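Local coordinates for protein putative glycoside hydrolase (Bacteroides thetaiotaomicron VPI-5482, PDB 3HBZ) that binds calcium and sodium ions and is a putative glycoside hydrolase that may take part in carbohydrate metabolism, at residues Phe150-Arg164 / Gly323-Glu335. Numbering follows the deposited sequence.
Sequences FANGKTGKCLSLVTR and GAIGSTLLIDEVE. With CA (calcium ion), chain B.
Glu-333 reaches across to the loop at Lys-154 and Thr-155 and spends both carboxylate oxygens there. OE2 accepts the hydroxyl of Thr-155 through its anti lone pair (OG1 to OE2 2.6 Å), while OE1 forms a salt bridge with Lys-154 NZ at 2.9 Å, the ammonium standing above the carboxylate plane. A calcium-bound water donates to Thr-155 OG1. Replacing Glu-333 with an alanine would probably leave the Lys-154 ammonium without this counter-charge and the Thr-155 hydroxyl without its carboxylate acceptor, the water being less firmly oriented. Beside it, Asp-332 chelates the calcium ion with OD1 and OD2, and OD2 also accepts Lys-154 N at 2.8 Å through its anti lone pair. The carbonyl oxygens of Thr-155 and Lys-157 bind the same ion; Asn-101 and Glu-103 complete the site. Calcium thus ties the hairpin loop between strands 147-150 and 158-165 to the end of an antiparallel ladder, the N-to-C axes of the short strands 158-162 and 328-332 being 166° apart. At its far end Thr-163 turns CG2 anti to its own N (chi1 -61°), near Ala-324 O, and OG1 to hydrogen bonds with the Ser-314 and Ser-315 hydroxyls; its carbonyl oxygen takes Gly-326 N from the type II turn nearly straight (178°).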
ATOM      1  N   PHE A 150     -13.935  -7.181  -6.945  1.00 25.39           N
ATOM      2  CA  PHE A 150     -14.791  -7.904  -7.903  1.00 26.34           C
ATOM      3  C   PHE A 150     -15.755  -8.776  -7.122  1.00 26.65           C
ATOM      4  O   PHE A 150     -15.336  -9.408  -6.134  1.00 24.57           O
ATOM      5  CB  PHE A 150     -13.891  -8.771  -8.791  1.00 25.87           C
ATOM      6  CG  PHE A 150     -14.625  -9.644  -9.754  1.00 23.07           C
ATOM      7  CD1 PHE A 150     -15.535  -9.100 -10.659  1.00 27.65           C
ATOM      8  CD2 PHE A 150     -14.385 -11.008  -9.785  1.00 23.77           C
ATOM      9  CE1 PHE A 150     -16.208  -9.913 -11.591  1.00 34.93           C
ATOM     10  CE2 PHE A 150     -15.047 -11.846 -10.718  1.00 34.56           C
ATOM     11  CZ  PHE A 150     -15.964 -11.288 -11.630  1.00 29.72           C
ATOM     12  N   ALA A 151     -17.017  -8.834  -7.551  1.00 26.18           N
ATOM     13  CA  ALA A 151     -18.057  -9.490  -6.751  1.00 27.30           C
ATOM     14  C   ALA A 151     -17.901 -10.999  -6.637  1.00 29.25           C
ATOM     15  O   ALA A 151     -18.278 -11.569  -5.604  1.00 25.59           O
ATOM     16  CB  ALA A 151     -19.550  -9.105  -7.226  1.00 25.26           C
ATOM     17  N   ASN A 152     -17.306 -11.644  -7.650  1.00 28.91           N
ATOM     18  CA  ASN A 152     -17.269 -13.101  -7.691  1.00 30.45           C
ATOM     19  C   ASN A 152     -15.957 -13.689  -7.219  1.00 28.93           C
ATOM     20  O   ASN A 152     -15.160 -14.142  -8.022  1.00 30.72           O
ATOM     21  CB  ASN A 152     -17.574 -13.641  -9.089  1.00 33.22           C
ATOM     22  CG  ASN A 152     -18.972 -13.293  -9.571  1.00 43.94           C
ATOM     23  OD1 ASN A 152     -19.932 -13.292  -8.801  1.00 52.15           O
ATOM     24  ND2 ASN A 152     -19.093 -13.006 -10.865  1.00 57.88           N
ATOM     25  N   GLY A 153     -15.759 -13.704  -5.908  1.00 27.71           N
ATOM     26  CA  GLY A 153     -14.543 -14.218  -5.314  1.00 27.46           C
ATOM     27  C   GLY A 153     -14.687 -15.704  -5.071  1.00 26.32           C
ATOM     28  O   GLY A 153     -15.698 -16.286  -5.391  1.00 25.94           O
ATOM     29  N   LYS A 154     -13.706 -16.299  -4.416  1.00 25.13           N
ATOM     30  CA  LYS A 154     -13.776 -17.687  -4.080  1.00 24.43           C
ATOM     31  C   LYS A 154     -14.822 -17.854  -2.987  1.00 27.11           C
ATOM     32  O   LYS A 154     -15.657 -18.726  -3.079  1.00 26.79           O
ATOM     33  CB  LYS A 154     -12.400 -18.195  -3.628  1.00 24.75           C
ATOM     34  CG  LYS A 154     -12.379 -19.680  -3.252  1.00 26.96           C
ATOM     35  CD  LYS A 154     -10.954 -20.214  -3.238  1.00 23.92           C
ATOM     36  CE  LYS A 154     -10.936 -21.707  -2.875  1.00 29.66           C
ATOM     37  NZ  LYS A 154     -11.480 -21.937  -1.513  1.00 30.36           N
ATOM     38  N   THR A 155     -14.768 -17.021  -1.949  1.00 26.24           N
ATOM     39  CA  THR A 155     -15.899 -16.868  -1.017  1.00 26.18           C
ATOM     40  C   THR A 155     -16.083 -15.372  -0.909  1.00 25.07           C
ATOM     41  O   THR A 155     -15.110 -14.645  -0.829  1.00 24.68           O
ATOM     42  CB  THR A 155     -15.621 -17.483   0.383  1.00 26.47           C
ATOM     43  OG1 THR A 155     -14.278 -17.170   0.784  1.00 27.95           O
ATOM     44  CG2 THR A 155     -15.816 -19.050   0.374  1.00 21.83           C
ATOM     45  N   GLY A 156     -17.314 -14.897  -0.924  1.00 26.15           N
ATOM     46  CA  GLY A 156     -17.576 -13.452  -0.981  1.00 25.58           C
ATOM     47  C   GLY A 156     -16.909 -12.790  -2.183  1.00 25.45           C
ATOM     48  O   GLY A 156     -16.902 -13.351  -3.263  1.00 23.45           O
ATOM     49  N   LYS A 157     -16.399 -11.576  -2.000  1.00 23.76           N
ATOM     50  CA  LYS A 157     -15.784 -10.804  -3.082  1.00 22.57           C
ATOM     51  C   LYS A 157     -14.312 -11.073  -3.063  1.00 23.63           C
ATOM     52  O   LYS A 157     -13.842 -11.805  -2.168  1.00 23.15           O
ATOM     53  CB  LYS A 157     -16.069  -9.333  -2.896  1.00 22.96           C
ATOM     54  CG  LYS A 157     -17.617  -9.082  -2.762  1.00 26.47           C
ATOM     55  CD  LYS A 157     -17.926  -7.641  -2.419  1.00 30.47           C
ATOM     56  CE  LYS A 157     -19.454  -7.373  -2.442  1.00 37.51           C
ATOM     57  NZ  LYS A 157     -19.726  -6.037  -1.868  1.00 40.71           N
ATOM     58  N   CYS A 158     -13.607 -10.522  -4.054  1.00 24.22           N
ATOM     59  CA  CYS A 158     -12.149 -10.663  -4.111  1.00 25.76           C
ATOM     60  C   CYS A 158     -11.461  -9.442  -4.706  1.00 25.40           C
ATOM     61  O   CYS A 158     -12.108  -8.484  -5.129  1.00 26.79           O
ATOM     62  CB  CYS A 158     -11.763 -11.896  -4.906  1.00 25.45           C
ATOM     63  SG  CYS A 158     -12.096 -11.772  -6.706  1.00 26.48           S
ATOM     64  N   LEU A 159     -10.131  -9.506  -4.672  1.00 26.48           N
ATOM     65  CA  LEU A 159      -9.249  -8.526  -5.216  1.00 25.37           C
ATOM     66  C   LEU A 159      -9.119  -8.803  -6.706  1.00 26.17           C
ATOM     67  O   LEU A 159      -8.942  -9.955  -7.118  1.00 23.60           O
ATOM     68  CB  LEU A 159      -7.858  -8.665  -4.557  1.00 25.96           C
ATOM     69  CG  LEU A 159      -6.727  -7.785  -5.091  1.00 23.85           C
ATOM     70  CD1 LEU A 159      -7.099  -6.310  -4.898  1.00 22.48           C
ATOM     71  CD2 LEU A 159      -5.375  -8.211  -4.373  1.00 19.83           C
ATOM     72  N   SER A 160      -9.223  -7.737  -7.508  1.00 23.36           N
ATOM     73  CA  SER A 160      -8.998  -7.805  -8.928  1.00 22.96           C
ATOM     74  C   SER A 160      -7.964  -6.784  -9.372  1.00 23.76           C
ATOM     75  O   SER A 160      -8.082  -5.584  -9.114  1.00 23.76           O
ATOM     76  CB  SER A 160     -10.331  -7.541  -9.664  1.00 25.89           C
ATOM     77  OG  SER A 160     -10.138  -7.678 -11.056  1.00 26.46           O
ATOM     78  N   LEU A 161      -6.960  -7.268 -10.078  1.00 23.73           N
ATOM     79  CA  LEU A 161      -5.856  -6.461 -10.531  1.00 25.91           C
ATOM     80  C   LEU A 161      -5.788  -6.589 -12.057  1.00 26.56           C
ATOM     81  O   LEU A 161      -5.703  -7.699 -12.595  1.00 24.91           O
ATOM     82  CB  LEU A 161      -4.558  -6.976  -9.900  1.00 24.89           C
ATOM     83  CG  LEU A 161      -4.584  -6.965  -8.362  1.00 28.09           C
ATOM     84  CD1 LEU A 161      -3.230  -7.477  -7.817  1.00 27.42           C
ATOM     85  CD2 LEU A 161      -4.884  -5.596  -7.753  1.00 22.70           C
ATOM     86  N   VAL A 162      -5.907  -5.459 -12.739  1.00 26.04           N
ATOM     87  CA  VAL A 162      -5.960  -5.435 -14.196  1.00 26.90           C
ATOM     88  C   VAL A 162      -4.983  -4.369 -14.720  1.00 24.87           C
ATOM     89  O   VAL A 162      -5.089  -3.249 -14.367  1.00 26.87           O
ATOM     90  CB  VAL A 162      -7.367  -5.156 -14.732  1.00 26.30           C
ATOM     91  CG1 VAL A 162      -7.378  -5.046 -16.287  1.00 22.51           C
ATOM     92  CG2 VAL A 162      -8.362  -6.245 -14.308  1.00 22.87           C
ATOM     93  N   THR A 163      -4.055  -4.764 -15.577  1.00 25.40           N
ATOM     94  CA  THR A 163      -3.094  -3.860 -16.219  1.00 24.21           C
ATOM     95  C   THR A 163      -3.828  -2.987 -17.222  1.00 23.02           C
ATOM     96  O   THR A 163      -4.528  -3.479 -18.097  1.00 23.42           O
ATOM     97  CB  THR A 163      -1.976  -4.658 -16.903  1.00 23.67           C
ATOM     98  OG1 THR A 163      -1.291  -5.430 -15.894  1.00 22.44           O
ATOM     99  CG2 THR A 163      -0.933  -3.734 -17.638  1.00 21.94           C
ATOM    100  N   ARG A 164      -3.701  -1.680 -17.039  1.00 23.62           N
ATOM    101  CA  ARG A 164      -4.475  -0.703 -17.787  1.00 24.23           C
ATOM    102  C   ARG A 164      -3.572   0.143 -18.662  1.00 24.19           C
ATOM    103  O   ARG A 164      -2.404   0.403 -18.300  1.00 22.19           O
ATOM    104  CB  ARG A 164      -5.128   0.259 -16.820  1.00 21.73           C
ATOM    105  CG  ARG A 164      -6.087  -0.406 -15.881  1.00 29.37           C
ATOM    106  CD  ARG A 164      -7.258  -1.041 -16.589  1.00 34.02           C
ATOM    107  NE  ARG A 164      -8.225  -1.291 -15.552  1.00 34.35           N
ATOM    108  CZ  ARG A 164      -9.547  -1.260 -15.668  1.00 29.32           C
ATOM    109  NH1 ARG A 164     -10.174  -1.037 -16.826  1.00 26.87           N
ATOM    110  NH2 ARG A 164     -10.245  -1.473 -14.568  1.00 25.54           N
ATOM    111  N   GLY A 323       4.493  -5.373 -20.108  1.00 24.67           N
ATOM    112  CA  GLY A 323       3.259  -6.079 -19.708  1.00 27.23           C
ATOM    113  C   GLY A 323       2.206  -6.021 -20.775  1.00 26.74           C
ATOM    114  O   GLY A 323       2.410  -5.398 -21.796  1.00 24.18           O
ATOM    115  N   ALA A 324       1.072  -6.659 -20.534  1.00 26.81           N
ATOM    116  CA  ALA A 324      -0.027  -6.607 -21.504  1.00 27.39           C
ATOM    117  C   ALA A 324      -1.250  -5.936 -20.900  1.00 26.52           C
ATOM    118  O   ALA A 324      -1.740  -6.334 -19.829  1.00 24.92           O
ATOM    119  CB  ALA A 324      -0.365  -8.013 -21.994  1.00 27.64           C
ATOM    120  N   ILE A 325      -1.794  -4.960 -21.603  1.00 25.63           N
ATOM    121  CA  ILE A 325      -3.011  -4.352 -21.158  1.00 25.61           C
ATOM    122  C   ILE A 325      -4.058  -5.444 -21.107  1.00 25.68           C
ATOM    123  O   ILE A 325      -4.146  -6.259 -22.005  1.00 23.86           O
ATOM    124  CB  ILE A 325      -3.432  -3.247 -22.091  1.00 27.84           C
ATOM    125  CG1 ILE A 325      -2.427  -2.090 -21.968  1.00 27.46           C
ATOM    126  CG2 ILE A 325      -4.889  -2.767 -21.775  1.00 20.27           C
ATOM    127  CD1 ILE A 325      -2.522  -1.083 -23.201  1.00 28.49           C
ATOM    128  N   GLY A 326      -4.842  -5.468 -20.042  1.00 24.65           N
ATOM    129  CA  GLY A 326      -5.882  -6.504 -19.883  1.00 25.01           C
ATOM    130  C   GLY A 326      -5.438  -7.694 -19.031  1.00 25.28           C
ATOM    131  O   GLY A 326      -6.253  -8.504 -18.665  1.00 23.61           O
ATOM    132  N   SER A 327      -4.148  -7.820 -18.717  1.00 25.37           N
ATOM    133  CA  SER A 327      -3.715  -8.896 -17.812  1.00 24.81           C
ATOM    134  C   SER A 327      -4.491  -8.779 -16.528  1.00 24.13           C
ATOM    135  O   SER A 327      -4.561  -7.689 -15.986  1.00 26.33           O
ATOM    136  CB  SER A 327      -2.198  -8.860 -17.568  1.00 25.63           C
ATOM    137  OG  SER A 327      -1.535  -9.350 -18.737  1.00 23.49           O
ATOM    138  N   THR A 328      -5.105  -9.886 -16.058  1.00 26.04           N
ATOM    139  CA  THR A 328      -6.052  -9.869 -14.924  1.00 24.29           C
ATOM    140  C   THR A 328      -5.690 -10.938 -13.896  1.00 26.36           C
ATOM    141  O   THR A 328      -5.660 -12.130 -14.217  1.00 24.70           O
ATOM    142  CB  THR A 328      -7.477 -10.120 -15.391  1.00 28.91           C
ATOM    143  OG1 THR A 328      -7.816  -9.133 -16.365  1.00 26.82           O
ATOM    144  CG2 THR A 328      -8.513 -10.080 -14.214  1.00 23.67           C
ATOM    145  N   LEU A 329      -5.363 -10.485 -12.682  1.00 24.04           N
ATOM    146  CA  LEU A 329      -5.061 -11.331 -11.562  1.00 26.06           C
ATOM    147  C   LEU A 329      -6.179 -11.134 -10.543  1.00 25.03           C
ATOM    148  O   LEU A 329      -6.414 -10.006 -10.103  1.00 24.36           O
ATOM    149  CB  LEU A 329      -3.692 -10.962 -10.948  1.00 26.66           C
ATOM    150  CG  LEU A 329      -3.277 -11.744  -9.688  1.00 25.98           C
ATOM    151  CD1 LEU A 329      -3.058 -13.288  -9.955  1.00 22.13           C
ATOM    152  CD2 LEU A 329      -2.043 -11.163  -9.073  1.00 23.33           C
ATOM    153  N   LEU A 330      -6.876 -12.219 -10.224  1.00 22.74           N
ATOM    154  CA  LEU A 330      -7.827 -12.284  -9.106  1.00 23.91           C
ATOM    155  C   LEU A 330      -7.214 -12.997  -7.916  1.00 22.49           C
ATOM    156  O   LEU A 330      -6.555 -14.026  -8.073  1.00 27.62           O
ATOM    157  CB  LEU A 330      -9.152 -12.986  -9.529  1.00 21.62           C
ATOM    158  CG  LEU A 330      -9.882 -12.481 -10.746  1.00 25.18           C
ATOM    159  CD1 LEU A 330     -11.205 -13.327 -10.959  1.00 24.55           C
ATOM    160  CD2 LEU A 330     -10.141 -10.897 -10.698  1.00 21.12           C
ATOM    161  N   ILE A 331      -7.400 -12.438  -6.716  1.00 22.93           N
ATOM    162  CA  ILE A 331      -6.792 -12.983  -5.514  1.00 19.79           C
ATOM    163  C   ILE A 331      -7.842 -13.106  -4.446  1.00 22.24           C
ATOM    164  O   ILE A 331      -8.668 -12.198  -4.291  1.00 24.99           O
ATOM    165  CB  ILE A 331      -5.651 -12.065  -4.997  1.00 18.31           C
ATOM    166  CG1 ILE A 331      -4.434 -12.050  -5.956  1.00 22.00           C
ATOM    167  CG2 ILE A 331      -5.254 -12.425  -3.581  1.00 21.04           C
ATOM    168  CD1 ILE A 331      -3.589 -13.355  -5.949  1.00 22.53           C
ATOM    169  N   ASP A 332      -7.865 -14.243  -3.742  1.00 21.90           N
ATOM    170  CA  ASP A 332      -8.765 -14.394  -2.617  1.00 23.22           C
ATOM    171  C   ASP A 332      -8.222 -15.354  -1.563  1.00 25.16           C
ATOM    172  O   ASP A 332      -7.341 -16.183  -1.846  1.00 23.55           O
ATOM    173  CB  ASP A 332     -10.147 -14.856  -3.085  1.00 24.48           C
ATOM    174  CG  ASP A 332     -11.292 -14.345  -2.171  1.00 29.09           C
ATOM    175  OD1 ASP A 332     -10.991 -13.646  -1.180  1.00 25.33           O
ATOM    176  OD2 ASP A 332     -12.483 -14.660  -2.437  1.00 26.32           O
ATOM    177  N   GLU A 333      -8.759 -15.229  -0.346  1.00 25.41           N
ATOM    178  CA  GLU A 333      -8.480 -16.159   0.773  1.00 25.36           C
ATOM    179  C   GLU A 333      -6.978 -16.313   1.045  1.00 26.23           C
ATOM    180  O   GLU A 333      -6.433 -17.425   1.055  1.00 25.19           O
ATOM    181  CB  GLU A 333      -9.106 -17.533   0.504  1.00 26.65           C
ATOM    182  CG  GLU A 333     -10.615 -17.518   0.431  1.00 29.35           C
ATOM    183  CD  GLU A 333     -11.254 -18.914   0.309  1.00 29.16           C
ATOM    184  OE1 GLU A 333     -10.527 -19.933   0.309  1.00 33.74           O
ATOM    185  OE2 GLU A 333     -12.508 -18.993   0.228  1.00 29.62           O
ATOM    186  N   VAL A 334      -6.300 -15.203   1.298  1.00 25.13           N
ATOM    187  CA  VAL A 334      -4.862 -15.258   1.469  1.00 25.28           C
ATOM    188  C   VAL A 334      -4.587 -15.284   2.960  1.00 25.46           C
ATOM    189  O   VAL A 334      -5.314 -14.673   3.745  1.00 20.85           O
ATOM    190  CB  VAL A 334      -4.148 -14.008   0.826  1.00 27.46           C
ATOM    191  CG1 VAL A 334      -2.650 -14.033   1.055  1.00 21.99           C
ATOM    192  CG2 VAL A 334      -4.438 -13.960  -0.655  1.00 21.39           C
ATOM    193  N   GLU A 335      -3.487 -15.930   3.328  1.00 25.01           N
ATOM    194  CA  GLU A 335      -3.032 -15.940   4.696  1.00 26.28           C
ATOM    195  C   GLU A 335      -1.529 -15.743   4.793  1.00 26.13           C
ATOM    196  O   GLU A 335      -0.751 -16.414   4.119  1.00 27.04           O
ATOM    197  CB  GLU A 335      -3.436 -17.276   5.385  1.00 25.36           C
ATOM    198  CG  GLU A 335      -3.190 -17.189   6.838  1.00 30.91           C
ATOM    199  CD  GLU A 335      -3.700 -18.366   7.644  1.00 35.49           C
ATOM    200  OE1 GLU A 335      -4.199 -19.347   7.053  1.00 32.67           O
ATOM    201  OE2 GLU A 335      -3.587 -18.273   8.888  1.00 36.31           O
TER
HETATM  202 CA    CA B   1     -13.310 -13.188  -0.427  1.00 35.78          CA
HETATM  203  O   HOH W   1     -13.039 -14.892   1.200  1.00 22.13           O